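Local coordinates for protein beta-galactosidase (PDB 3OG2) that probably hydrolyses terminal non-reducing beta-D-galactose residues in beta-D-galactosides, as a fungal glycoside hydrolase of family 35 built around a TIM barrel, at residues Leu52-Asp60 and Gly984-Lys992; Ala914-Asn924 and Trp955-Arg966. All blocks are in the same frame, centred on the assembly; numbering follows the deposited sequence. Where two conformers were deposited one is given.

Contact 1 (Leu52-Asp60 and Gly984-Lys992); sequences LPVPSLYLD and GRERVEVVK
Val-988 CG2, the methyl that meets Leu-57 CD2 at 3.6 Å, also lies over the centre of one face of the Arg-985 guanidinium, 3.6 Å above its plane. The polar rim of that flat group is engaged as well: NH2 forms a salt bridge with Glu-945, and NH1 donates to a water that makes a weak bond to Asp-60 OD2. Asp-60 forms salt bridges with Arg-591 through OD1 and with Lys-64 and Arg-352 through OD2. The other Val-988 methyl, CG1, crosses Val-54 CG1 at about a right angle, 4.0 Å away. Further along, Val-991 CG2 lies 3.6 Å from Pro-53 O, the carbonyl oxygen of the residue at the centre of an inverse gamma turn; this contact buries that oxygen without a polar partner. Ser-56 supplies the direct bond between the segments, Glu-989 N donating to its OG over 2.9 Å at 157°. With chi1 at 58° the hydroxyl sits between its own backbone N and carbonyl carbon, where it also meets a water, 2.6 Å from OG, that donates to Glu-989 O. A second water donates to both Ser-56 O and Glu-986 O. Replacing Ser-56 by an alanine would probably leave Glu-989 N without its acceptor and the bridging water with a weaker hold. The approach to helix 58-66 of the catalytic barrel is thus joined to the extended C-terminal tail by one direct hydrogen bond, water bridges and small valine and leucine contacts, so that solvent molecules supply much of the polar chemistry here.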
loop_
_atom_site.group_PDB
_atom_site.type_symbol
_atom_site.label_atom_id
_atom_site.label_comp_id
_atom_site.label_asym_id
_atom_site.label_seq_id
_atom_site.Cartn_x
_atom_site.Cartn_y
_atom_site.Cartn_z
ATOM N N LEU A 52 6.123 -3.840 -5.590
ATOM C CA LEU A 52 7.205 -4.563 -4.916
ATOM C C LEU A 52 7.712 -5.610 -5.903
ATOM O O LEU A 52 7.226 -6.758 -5.878
ATOM C CB LEU A 52 6.718 -5.202 -3.595
ATOM C CG LEU A 52 7.818 -5.968 -2.840
ATOM C CD1 LEU A 52 9.007 -5.112 -2.517
ATOM C CD2 LEU A 52 7.221 -6.549 -1.557
ATOM N N PRO A 53 8.613 -5.229 -6.801
ATOM C CA PRO A 53 9.044 -6.136 -7.888
ATOM C C PRO A 53 10.121 -7.087 -7.418
ATOM O O PRO A 53 11.157 -7.271 -8.093
ATOM C CB PRO A 53 9.548 -5.145 -8.941
ATOM C CG PRO A 53 10.159 -4.022 -8.110
ATOM C CD PRO A 53 9.206 -3.893 -6.916
ATOM N N VAL A 54 9.859 -7.727 -6.286
ATOM C CA VAL A 54 10.809 -8.720 -5.713
ATOM C C VAL A 54 9.959 -9.903 -5.305
ATOM O O VAL A 54 9.370 -9.913 -4.198
ATOM C CB VAL A 54 11.542 -8.180 -4.503
ATOM C CG1 VAL A 54 12.513 -9.237 -3.925
ATOM C CG2 VAL A 54 12.336 -6.910 -4.848
ATOM N N PRO A 55 9.832 -10.881 -6.188
ATOM C CA PRO A 55 8.902 -11.977 -5.945
ATOM C C PRO A 55 9.100 -12.682 -4.614
ATOM O O PRO A 55 8.093 -13.070 -3.968
ATOM C CB PRO A 55 9.180 -12.939 -7.114
ATOM C CG PRO A 55 9.712 -12.086 -8.205
ATOM C CD PRO A 55 10.433 -10.935 -7.542
ATOM N N SER A 56 10.360 -12.836 -4.206
ATOM C CA SER A 56 10.586 -13.573 -2.939
ATOM C C SER A 56 10.277 -12.772 -1.679
ATOM O O SER A 56 10.357 -13.319 -0.561
ATOM C CB SER A 56 12.031 -14.131 -2.937
ATOM O OG SER A 56 12.926 -13.038 -3.090
ATOM N N LEU A 57 9.883 -11.484 -1.811
ATOM C CA LEU A 57 9.437 -10.725 -0.645
ATOM C C LEU A 57 7.926 -10.713 -0.476
ATOM O O LEU A 57 7.460 -10.249 0.569
ATOM C CB LEU A 57 9.937 -9.262 -0.756
ATOM C CG LEU A 57 11.412 -9.134 -0.328
ATOM C CD1 LEU A 57 11.855 -7.695 -0.605
ATOM C CD2 LEU A 57 11.612 -9.498 1.148
ATOM N N TYR A 58 7.147 -11.229 -1.431
ATOM C CA TYR A 58 5.706 -11.256 -1.139
ATOM C C TYR A 58 5.390 -12.045 0.102
ATOM O O TYR A 58 4.528 -11.628 0.895
ATOM C CB TYR A 58 4.954 -11.848 -2.331
ATOM C CG TYR A 58 5.018 -11.000 -3.587
ATOM C CD1 TYR A 58 4.926 -9.603 -3.503
ATOM C CD2 TYR A 58 5.173 -11.620 -4.823
ATOM C CE1 TYR A 58 4.998 -8.826 -4.672
ATOM C CE2 TYR A 58 5.231 -10.846 -6.003
ATOM C CZ TYR A 58 5.144 -9.469 -5.900
ATOM O OH TYR A 58 5.185 -8.676 -7.057
ATOM N N LEU A 59 6.085 -13.146 0.358
ATOM C CA LEU A 59 5.796 -13.937 1.545
ATOM C C LEU A 59 6.127 -13.158 2.801
ATOM O O LEU A 59 5.466 -13.323 3.836
ATOM C CB LEU A 59 6.580 -15.260 1.531
ATOM C CG LEU A 59 6.216 -16.245 2.630
ATOM C CD1 LEU A 59 4.742 -16.679 2.662
ATOM C CD2 LEU A 59 7.137 -17.469 2.534
ATOM N N ASP A 60 7.163 -12.324 2.765
ATOM C CA ASP A 60 7.440 -11.454 3.922
ATOM C C ASP A 60 6.261 -10.583 4.233
ATOM O O ASP A 60 5.818 -10.504 5.403
ATOM C CB ASP A 60 8.694 -10.619 3.611
ATOM C CG ASP A 60 9.045 -9.747 4.800
ATOM O OD1 ASP A 60 9.113 -10.267 5.948
ATOM O OD2 ASP A 60 9.287 -8.531 4.622
ATOM N N GLY A 984 13.660 -14.594 10.607
ATOM C CA GLY A 984 13.254 -15.957 10.313
ATOM C C GLY A 984 12.497 -16.006 8.990
ATOM O O GLY A 984 11.835 -17.000 8.739
ATOM N N ARG A 985 12.607 -14.952 8.160
ATOM C CA ARG A 985 11.957 -14.945 6.858
ATOM C C ARG A 985 12.529 -15.978 5.934
ATOM O O ARG A 985 13.640 -16.516 6.149
ATOM C CB ARG A 985 12.145 -13.557 6.209
ATOM C CG ARG A 985 13.600 -13.359 5.746
ATOM C CD ARG A 985 13.781 -11.910 5.281
ATOM N NE ARG A 985 15.223 -11.699 5.037
ATOM C CZ ARG A 985 15.697 -10.554 4.558
ATOM N NH1 ARG A 985 14.892 -9.536 4.256
ATOM N NH2 ARG A 985 17.013 -10.420 4.379
ATOM N N GLU A 986 11.826 -16.247 4.840
ATOM C CA GLU A 986 12.390 -17.035 3.752
ATOM C C GLU A 986 13.362 -16.147 2.993
ATOM O O GLU A 986 13.213 -14.923 2.875
ATOM C CB GLU A 986 11.299 -17.539 2.805
ATOM C CG GLU A 986 10.300 -18.480 3.421
ATOM C CD GLU A 986 10.782 -19.761 4.028
ATOM O OE1 GLU A 986 11.606 -20.426 3.354
ATOM O OE2 GLU A 986 10.384 -20.171 5.138
ATOM N N ARG A 987 14.421 -16.747 2.471
ATOM C CA ARG A 987 15.513 -16.003 1.860
ATOM C C ARG A 987 15.057 -15.197 0.653
ATOM O O ARG A 987 14.199 -15.633 -0.120
ATOM C CB ARG A 987 16.638 -16.999 1.476
ATOM C CG ARG A 987 17.450 -17.388 2.724
ATOM C CD ARG A 987 18.835 -17.921 2.497
ATOM N NE ARG A 987 18.990 -19.282 2.946
ATOM C CZ ARG A 987 18.289 -20.220 3.530
ATOM N NH1 ARG A 987 17.030 -20.103 3.922
ATOM N NH2 ARG A 987 18.911 -21.391 3.747
ATOM N N VAL A 988 15.676 -14.026 0.511
ATOM C CA VAL A 988 15.396 -13.119 -0.595
ATOM C C VAL A 988 16.350 -13.399 -1.752
ATOM O O VAL A 988 17.548 -13.361 -1.598
ATOM C CB VAL A 988 15.532 -11.648 -0.187
ATOM C CG1 VAL A 988 15.149 -10.706 -1.346
ATOM C CG2 VAL A 988 14.691 -11.317 1.039
ATOM N N GLU A 989 15.761 -13.692 -2.894
ATOM C CA GLU A 989 16.557 -13.961 -4.079
ATOM C C GLU A 989 16.755 -12.689 -4.854
ATOM O O GLU A 989 15.804 -11.889 -5.038
ATOM C CB GLU A 989 15.806 -14.967 -4.963
ATOM C CG GLU A 989 15.672 -16.307 -4.219
ATOM C CD GLU A 989 15.404 -17.413 -5.201
ATOM O OE1 GLU A 989 15.774 -17.192 -6.382
ATOM O OE2 GLU A 989 14.832 -18.448 -4.768
ATOM N N VAL A 990 17.955 -12.504 -5.368
ATOM C CA VAL A 990 18.241 -11.313 -6.169
ATOM C C VAL A 990 17.491 -11.380 -7.482
ATOM O O VAL A 990 17.502 -12.397 -8.175
ATOM C CB VAL A 990 19.770 -11.233 -6.419
ATOM C CG1 VAL A 990 20.072 -10.068 -7.330
ATOM C CG2 VAL A 990 20.509 -11.163 -5.074
ATOM N N VAL A 991 16.889 -10.266 -7.831
ATOM C CA VAL A 991 16.194 -10.167 -9.115
ATOM C C VAL A 991 17.233 -10.002 -10.203
ATOM O O VAL A 991 18.077 -9.103 -10.101
ATOM C CB VAL A 991 15.225 -8.973 -9.032
ATOM C CG1 VAL A 991 14.560 -8.748 -10.374
ATOM C CG2 VAL A 991 14.161 -9.214 -7.971
ATOM N N LYS A 992 17.175 -10.858 -11.201
ATOM C CA LYS A 992 18.190 -10.938 -12.259
ATOM C C LYS A 992 17.881 -10.018 -13.418
ATOM O O LYS A 992 17.578 -10.467 -14.532
ATOM C CB LYS A 992 18.308 -12.391 -12.760
ATOM C CG LYS A 992 18.589 -13.377 -11.626
ATOM C CD LYS A 992 18.887 -14.810 -12.077
ATOM C CE LYS A 992 19.172 -15.736 -10.910
ATOM N NZ LYS A 992 18.274 -16.908 -10.750
HETATM O O HOH W 1 13.075 -12.224 -5.587
HETATM O O HOH W 2 10.806 -13.447 2.298
HETATM O O HOH W 3 12.224 -8.739 5.060
#

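Contact 2 (Ala914-Asn924 and Trp955-Arg966); sequences AAPYRALLYVN and WIGVALWALESR
Strands 917-923 and 955-962 run antiparallel within a five-stranded sheet of the second all-beta domain, consistent with the jelly roll of galactose-binding-like domains. Three hydrogen-bonded pairs, Arg-918 with Trp-961, Leu-920 with Ala-959 and Tyr-922 with Gly-957, each satisfy both amides and both carbonyls; the longest bond is Leu-920 N to Ala-959 O at 3.2 Å. Intervening residues of 917-923 bond outward instead, Ala-919 to Tyr-931 and Leu-921 to strand 926-932. Beyond the strand, Asn-924 N gives a nearly straight bond (177°) to Trp-955 O, while Asn-924 OD1 accepts a hydrogen bond from Trp-955 N at 2.8 Å. The side-chain amide thus stands in for a backbone carbonyl; Asn-924 O accepts from Arg-837 NH2, and ND2 of the same residue donates to Ile-947 O and Asn-954 OD1. With CG opposite the carbonyl carbon in Arg-918 (chi1 -56°) and opposite the backbone N in Trp-961 (173°), these side chains lie alongside, pointing the same way. The arginine CD rests over the six-membered ring of Trp-961 in a CH-pi contact, 4.2 Å from the centroid. Its charged end goes on to a salt bridge with Asp-783 and a bond to Ala-737 O, and the indole NE1 bonds to Ser-741. Where 917-923 begins and 955-962 ends, Pro-916 O receives a weak bond from Leu-963 N and a firmer one from a water that accepts from Glu-964 N. Past it, Ala-915 CB lies 3.1 Å above the guanidinium plane of Arg-966, whose NE and NH2 both grip a single oxygen, Glu-964 OE1, each at 2.6 Å.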
loop_
_atom_site.group_PDB
_atom_site.type_symbol
_atom_site.label_atom_id
_atom_site.label_comp_id
_atom_site.label_asym_id
_atom_site.label_seq_id
_atom_site.Cartn_x
_atom_site.Cartn_y
_atom_site.Cartn_z
ATOM N N ALA A 914 20.568 26.251 -2.616
ATOM C CA ALA A 914 21.244 25.573 -3.712
ATOM C C ALA A 914 20.364 25.678 -4.957
ATOM O O ALA A 914 19.131 25.621 -4.892
ATOM C CB ALA A 914 21.614 24.173 -3.298
ATOM N N ALA A 915 21.048 25.859 -6.069
ATOM C CA ALA A 915 20.416 25.852 -7.384
ATOM C C ALA A 915 19.553 24.595 -7.560
ATOM O O ALA A 915 19.863 23.481 -7.124
ATOM C CB ALA A 915 21.461 25.934 -8.471
ATOM N N PRO A 916 18.424 24.810 -8.220
ATOM C CA PRO A 916 17.451 23.742 -8.395
ATOM C C PRO A 916 17.860 22.655 -9.383
ATOM O O PRO A 916 18.460 22.947 -10.435
ATOM C CB PRO A 916 16.217 24.497 -8.928
ATOM C CG PRO A 916 16.825 25.697 -9.604
ATOM C CD PRO A 916 18.019 26.115 -8.800
ATOM N N TYR A 917 17.543 21.394 -9.033
ATOM C CA TYR A 917 17.817 20.312 -9.948
ATOM C C TYR A 917 16.791 19.182 -9.735
ATOM O O TYR A 917 16.138 19.129 -8.700
ATOM C CB TYR A 917 19.236 19.760 -9.791
ATOM C CG TYR A 917 19.546 19.052 -8.483
ATOM C CD1 TYR A 917 19.906 19.780 -7.342
ATOM C CD2 TYR A 917 19.507 17.680 -8.411
ATOM C CE1 TYR A 917 20.195 19.131 -6.158
ATOM C CE2 TYR A 917 19.805 17.030 -7.222
ATOM C CZ TYR A 917 20.147 17.740 -6.114
ATOM O OH TYR A 917 20.449 17.064 -4.955
ATOM N N ARG A 918 16.785 18.354 -10.783
ATOM C CA ARG A 918 15.977 17.135 -10.726
ATOM C C ARG A 918 16.942 15.973 -10.859
ATOM O O ARG A 918 17.931 16.102 -11.612
ATOM C CB ARG A 918 14.919 17.098 -11.848
ATOM C CG ARG A 918 14.055 18.365 -11.732
ATOM C CD ARG A 918 13.076 18.493 -12.875
ATOM N NE ARG A 918 11.976 17.505 -12.936
ATOM C CZ ARG A 918 10.789 17.684 -12.409
ATOM N NH1 ARG A 918 10.526 18.798 -11.710
ATOM N NH2 ARG A 918 9.868 16.739 -12.545
ATOM N N ALA A 919 16.735 14.897 -10.154
ATOM C CA ALA A 919 17.626 13.745 -10.290
ATOM C C ALA A 919 16.767 12.487 -10.402
ATOM O O ALA A 919 15.612 12.419 -9.913
ATOM C CB ALA A 919 18.539 13.612 -9.059
ATOM N N LEU A 920 17.301 11.505 -11.076
ATOM C CA LEU A 920 16.730 10.166 -11.153
ATOM C C LEU A 920 17.741 9.194 -10.512
ATOM O O LEU A 920 18.929 9.294 -10.791
ATOM C CB LEU A 920 16.474 9.742 -12.588
ATOM C CG LEU A 920 15.524 10.630 -13.374
ATOM C CD1 LEU A 920 15.564 10.255 -14.839
ATOM C CD2 LEU A 920 14.099 10.414 -12.829
ATOM N N LEU A 921 17.200 8.288 -9.713
ATOM C CA LEU A 921 18.013 7.274 -9.035
ATOM C C LEU A 921 17.786 5.917 -9.715
ATOM O O LEU A 921 16.615 5.516 -9.831
ATOM C CB LEU A 921 17.623 7.205 -7.548
ATOM C CG LEU A 921 18.288 6.081 -6.767
ATOM C CD1 LEU A 921 19.799 6.292 -6.601
ATOM C CD2 LEU A 921 17.618 6.012 -5.384
ATOM N N TYR A 922 18.816 5.226 -10.128
ATOM C CA TYR A 922 18.721 3.893 -10.679
ATOM C C TYR A 922 19.525 2.942 -9.821
ATOM O O TYR A 922 20.616 3.281 -9.354
ATOM C CB TYR A 922 19.262 3.897 -12.079
ATOM C CG TYR A 922 18.313 4.424 -13.121
ATOM C CD1 TYR A 922 17.528 3.451 -13.756
ATOM C CD2 TYR A 922 18.166 5.725 -13.561
ATOM C CE1 TYR A 922 16.602 3.648 -14.746
ATOM C CE2 TYR A 922 17.191 5.941 -14.594
ATOM C CZ TYR A 922 16.439 4.954 -15.151
ATOM O OH TYR A 922 15.514 5.163 -16.192
ATOM N N VAL A 923 18.960 1.783 -9.611
ATOM C CA VAL A 923 19.670 0.695 -8.911
ATOM C C VAL A 923 19.554 -0.566 -9.757
ATOM O O VAL A 923 18.440 -1.064 -9.946
ATOM C CB VAL A 923 19.130 0.474 -7.508
ATOM C CG1 VAL A 923 19.876 -0.725 -6.893
ATOM C CG2 VAL A 923 19.277 1.754 -6.689
ATOM N N ASN A 924 20.638 -1.094 -10.261
ATOM C CA ASN A 924 20.679 -2.263 -11.105
ATOM C C ASN A 924 19.649 -2.184 -12.215
ATOM O O ASN A 924 18.981 -3.144 -12.593
ATOM C CB ASN A 924 20.473 -3.540 -10.261
ATOM C CG ASN A 924 21.657 -3.722 -9.321
ATOM O OD1 ASN A 924 22.798 -3.422 -9.692
ATOM N ND2 ASN A 924 21.433 -4.194 -8.109
ATOM N N TRP A 955 25.050 -1.732 -9.345
ATOM C CA TRP A 955 25.335 -0.516 -10.138
ATOM C C TRP A 955 24.326 0.522 -9.711
ATOM O O TRP A 955 23.104 0.218 -9.731
ATOM C CB TRP A 955 25.167 -0.884 -11.621
ATOM C CG TRP A 955 26.524 -1.473 -12.003
ATOM C CD1 TRP A 955 26.810 -2.826 -12.011
ATOM C CD2 TRP A 955 27.707 -0.753 -12.362
ATOM N NE1 TRP A 955 28.123 -2.957 -12.384
ATOM C CE2 TRP A 955 28.695 -1.724 -12.607
ATOM C CE3 TRP A 955 28.055 0.595 -12.519
ATOM C CZ2 TRP A 955 30.001 -1.371 -12.999
ATOM C CZ3 TRP A 955 29.353 0.957 -12.911
ATOM C CH2 TRP A 955 30.327 -0.040 -13.151
ATOM N N ILE A 956 24.793 1.691 -9.318
ATOM C CA ILE A 956 23.964 2.806 -8.883
ATOM C C ILE A 956 24.105 3.971 -9.857
ATOM O O ILE A 956 25.213 4.329 -10.255
ATOM C CB ILE A 956 24.329 3.278 -7.466
ATOM C CG1 ILE A 956 23.988 2.272 -6.364
ATOM C CG2 ILE A 956 23.693 4.629 -7.173
ATOM C CD1 ILE A 956 22.525 1.891 -6.317
ATOM N N GLY A 957 22.975 4.555 -10.244
ATOM C CA GLY A 957 22.972 5.609 -11.233
ATOM C C GLY A 957 22.282 6.819 -10.685
ATOM O O GLY A 957 21.248 6.711 -10.000
ATOM N N VAL A 958 22.808 8.001 -10.990
ATOM C CA VAL A 958 22.160 9.244 -10.638
ATOM C C VAL A 958 22.188 10.150 -11.881
ATOM O O VAL A 958 23.257 10.533 -12.357
ATOM C CB VAL A 958 22.871 9.932 -9.475
ATOM C CG1 VAL A 958 22.207 11.275 -9.144
ATOM C CG2 VAL A 958 22.924 9.037 -8.261
ATOM N N ALA A 959 20.996 10.518 -12.377
ATOM C CA ALA A 959 20.877 11.544 -13.413
ATOM C C ALA A 959 20.742 12.875 -12.689
ATOM O O ALA A 959 20.036 12.940 -11.717
ATOM C CB ALA A 959 19.681 11.293 -14.346
ATOM N N LEU A 960 21.422 13.878 -13.227
ATOM C CA LEU A 960 21.395 15.224 -12.648
ATOM C C LEU A 960 21.001 16.189 -13.751
ATOM O O LEU A 960 21.771 16.356 -14.706
ATOM C CB LEU A 960 22.793 15.550 -12.081
ATOM C CG LEU A 960 22.991 16.990 -11.606
ATOM C CD1 LEU A 960 22.062 17.239 -10.436
ATOM C CD2 LEU A 960 24.451 17.225 -11.262
ATOM N N TRP A 961 19.852 16.826 -13.596
ATOM C CA TRP A 961 19.340 17.809 -14.531
ATOM C C TRP A 961 19.400 19.146 -13.787
ATOM O O TRP A 961 18.561 19.389 -12.900
ATOM C CB TRP A 961 17.937 17.405 -15.001
ATOM C CG TRP A 961 17.185 18.391 -15.846
ATOM C CD1 TRP A 961 17.529 19.611 -16.384
ATOM C CD2 TRP A 961 15.821 18.218 -16.299
ATOM N NE1 TRP A 961 16.500 20.173 -17.105
ATOM C CE2 TRP A 961 15.435 19.323 -17.058
ATOM C CE3 TRP A 961 14.916 17.166 -16.083
ATOM C CZ2 TRP A 961 14.158 19.452 -17.636
ATOM C CZ3 TRP A 961 13.656 17.271 -16.640
ATOM C CH2 TRP A 961 13.288 18.404 -17.407
ATOM N N ALA A 962 20.364 19.964 -14.207
ATOM C CA ALA A 962 20.523 21.309 -13.625
ATOM C C ALA A 962 19.603 22.253 -14.410
ATOM O O ALA A 962 19.726 22.344 -15.654
ATOM C CB ALA A 962 21.945 21.755 -13.767
ATOM N N LEU A 963 18.682 22.933 -13.758
ATOM C CA LEU A 963 17.659 23.697 -14.426
ATOM C C LEU A 963 18.074 25.130 -14.721
ATOM O O LEU A 963 17.411 25.756 -15.534
ATOM C CB LEU A 963 16.407 23.749 -13.506
ATOM C CG LEU A 963 15.712 22.390 -13.382
ATOM C CD1 LEU A 963 14.868 22.356 -12.111
ATOM C CD2 LEU A 963 14.861 22.150 -14.619
ATOM N N GLU A 964 19.086 25.662 -14.026
ATOM C CA GLU A 964 19.465 27.028 -14.177
ATOM C C GLU A 964 20.887 27.107 -14.713
ATOM O O GLU A 964 21.670 26.163 -14.695
ATOM C CB GLU A 964 19.314 27.761 -12.835
ATOM C CG GLU A 964 17.816 27.885 -12.502
ATOM C CD GLU A 964 17.512 28.676 -11.259
ATOM O OE1 GLU A 964 18.429 29.009 -10.468
ATOM O OE2 GLU A 964 16.298 28.962 -11.061
ATOM N N SER A 965 21.200 28.302 -15.194
ATOM C CA SER A 965 22.428 28.424 -15.997
ATOM C C SER A 965 23.699 28.288 -15.181
ATOM O O SER A 965 24.753 28.064 -15.798
ATOM C CB SER A 965 22.385 29.790 -16.707
ATOM O OG SER A 965 22.436 30.819 -15.714
ATOM N N ARG A 966 23.566 28.419 -13.869
ATOM C CA ARG A 966 24.619 28.261 -12.886
ATOM C C ARG A 966 25.017 26.808 -12.659
ATOM O O ARG A 966 25.980 26.463 -11.989
ATOM C CB ARG A 966 24.130 28.811 -11.526
ATOM C CG ARG A 966 22.734 28.290 -11.111
ATOM C CD ARG A 966 22.280 28.914 -9.806
ATOM N NE ARG A 966 20.868 29.156 -9.543
ATOM C CZ ARG A 966 20.368 29.261 -8.303
ATOM N NH1 ARG A 966 21.216 29.129 -7.271
ATOM N NH2 ARG A 966 19.084 29.485 -8.015
HETATM O O HOH W 4 20.236 24.733 -11.539
#

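Contact 2 is nested within the loop closed by contact 1: the chain passes 52-60, then 914-924, 955-966 and finally 984-992. Their centres are about 29 Å apart, and the nearest atoms, about 6 Å apart, do not touch. Strand 926-932 bridges the gap, since it pairs with 917-923 as an outermost strand of the five-stranded sheet, while its Phe-926 and Tyr-928 pack on Val-991 and Pro-53. Contact 2 is internal to one all-beta domain, joining two segments with 30 residues between them; contact 1 spans 923 residues and, with Phe-926 and Tyr-928 packing beside it, ties the C-terminal tail to the TIM barrel. Both lie away from the galactose site.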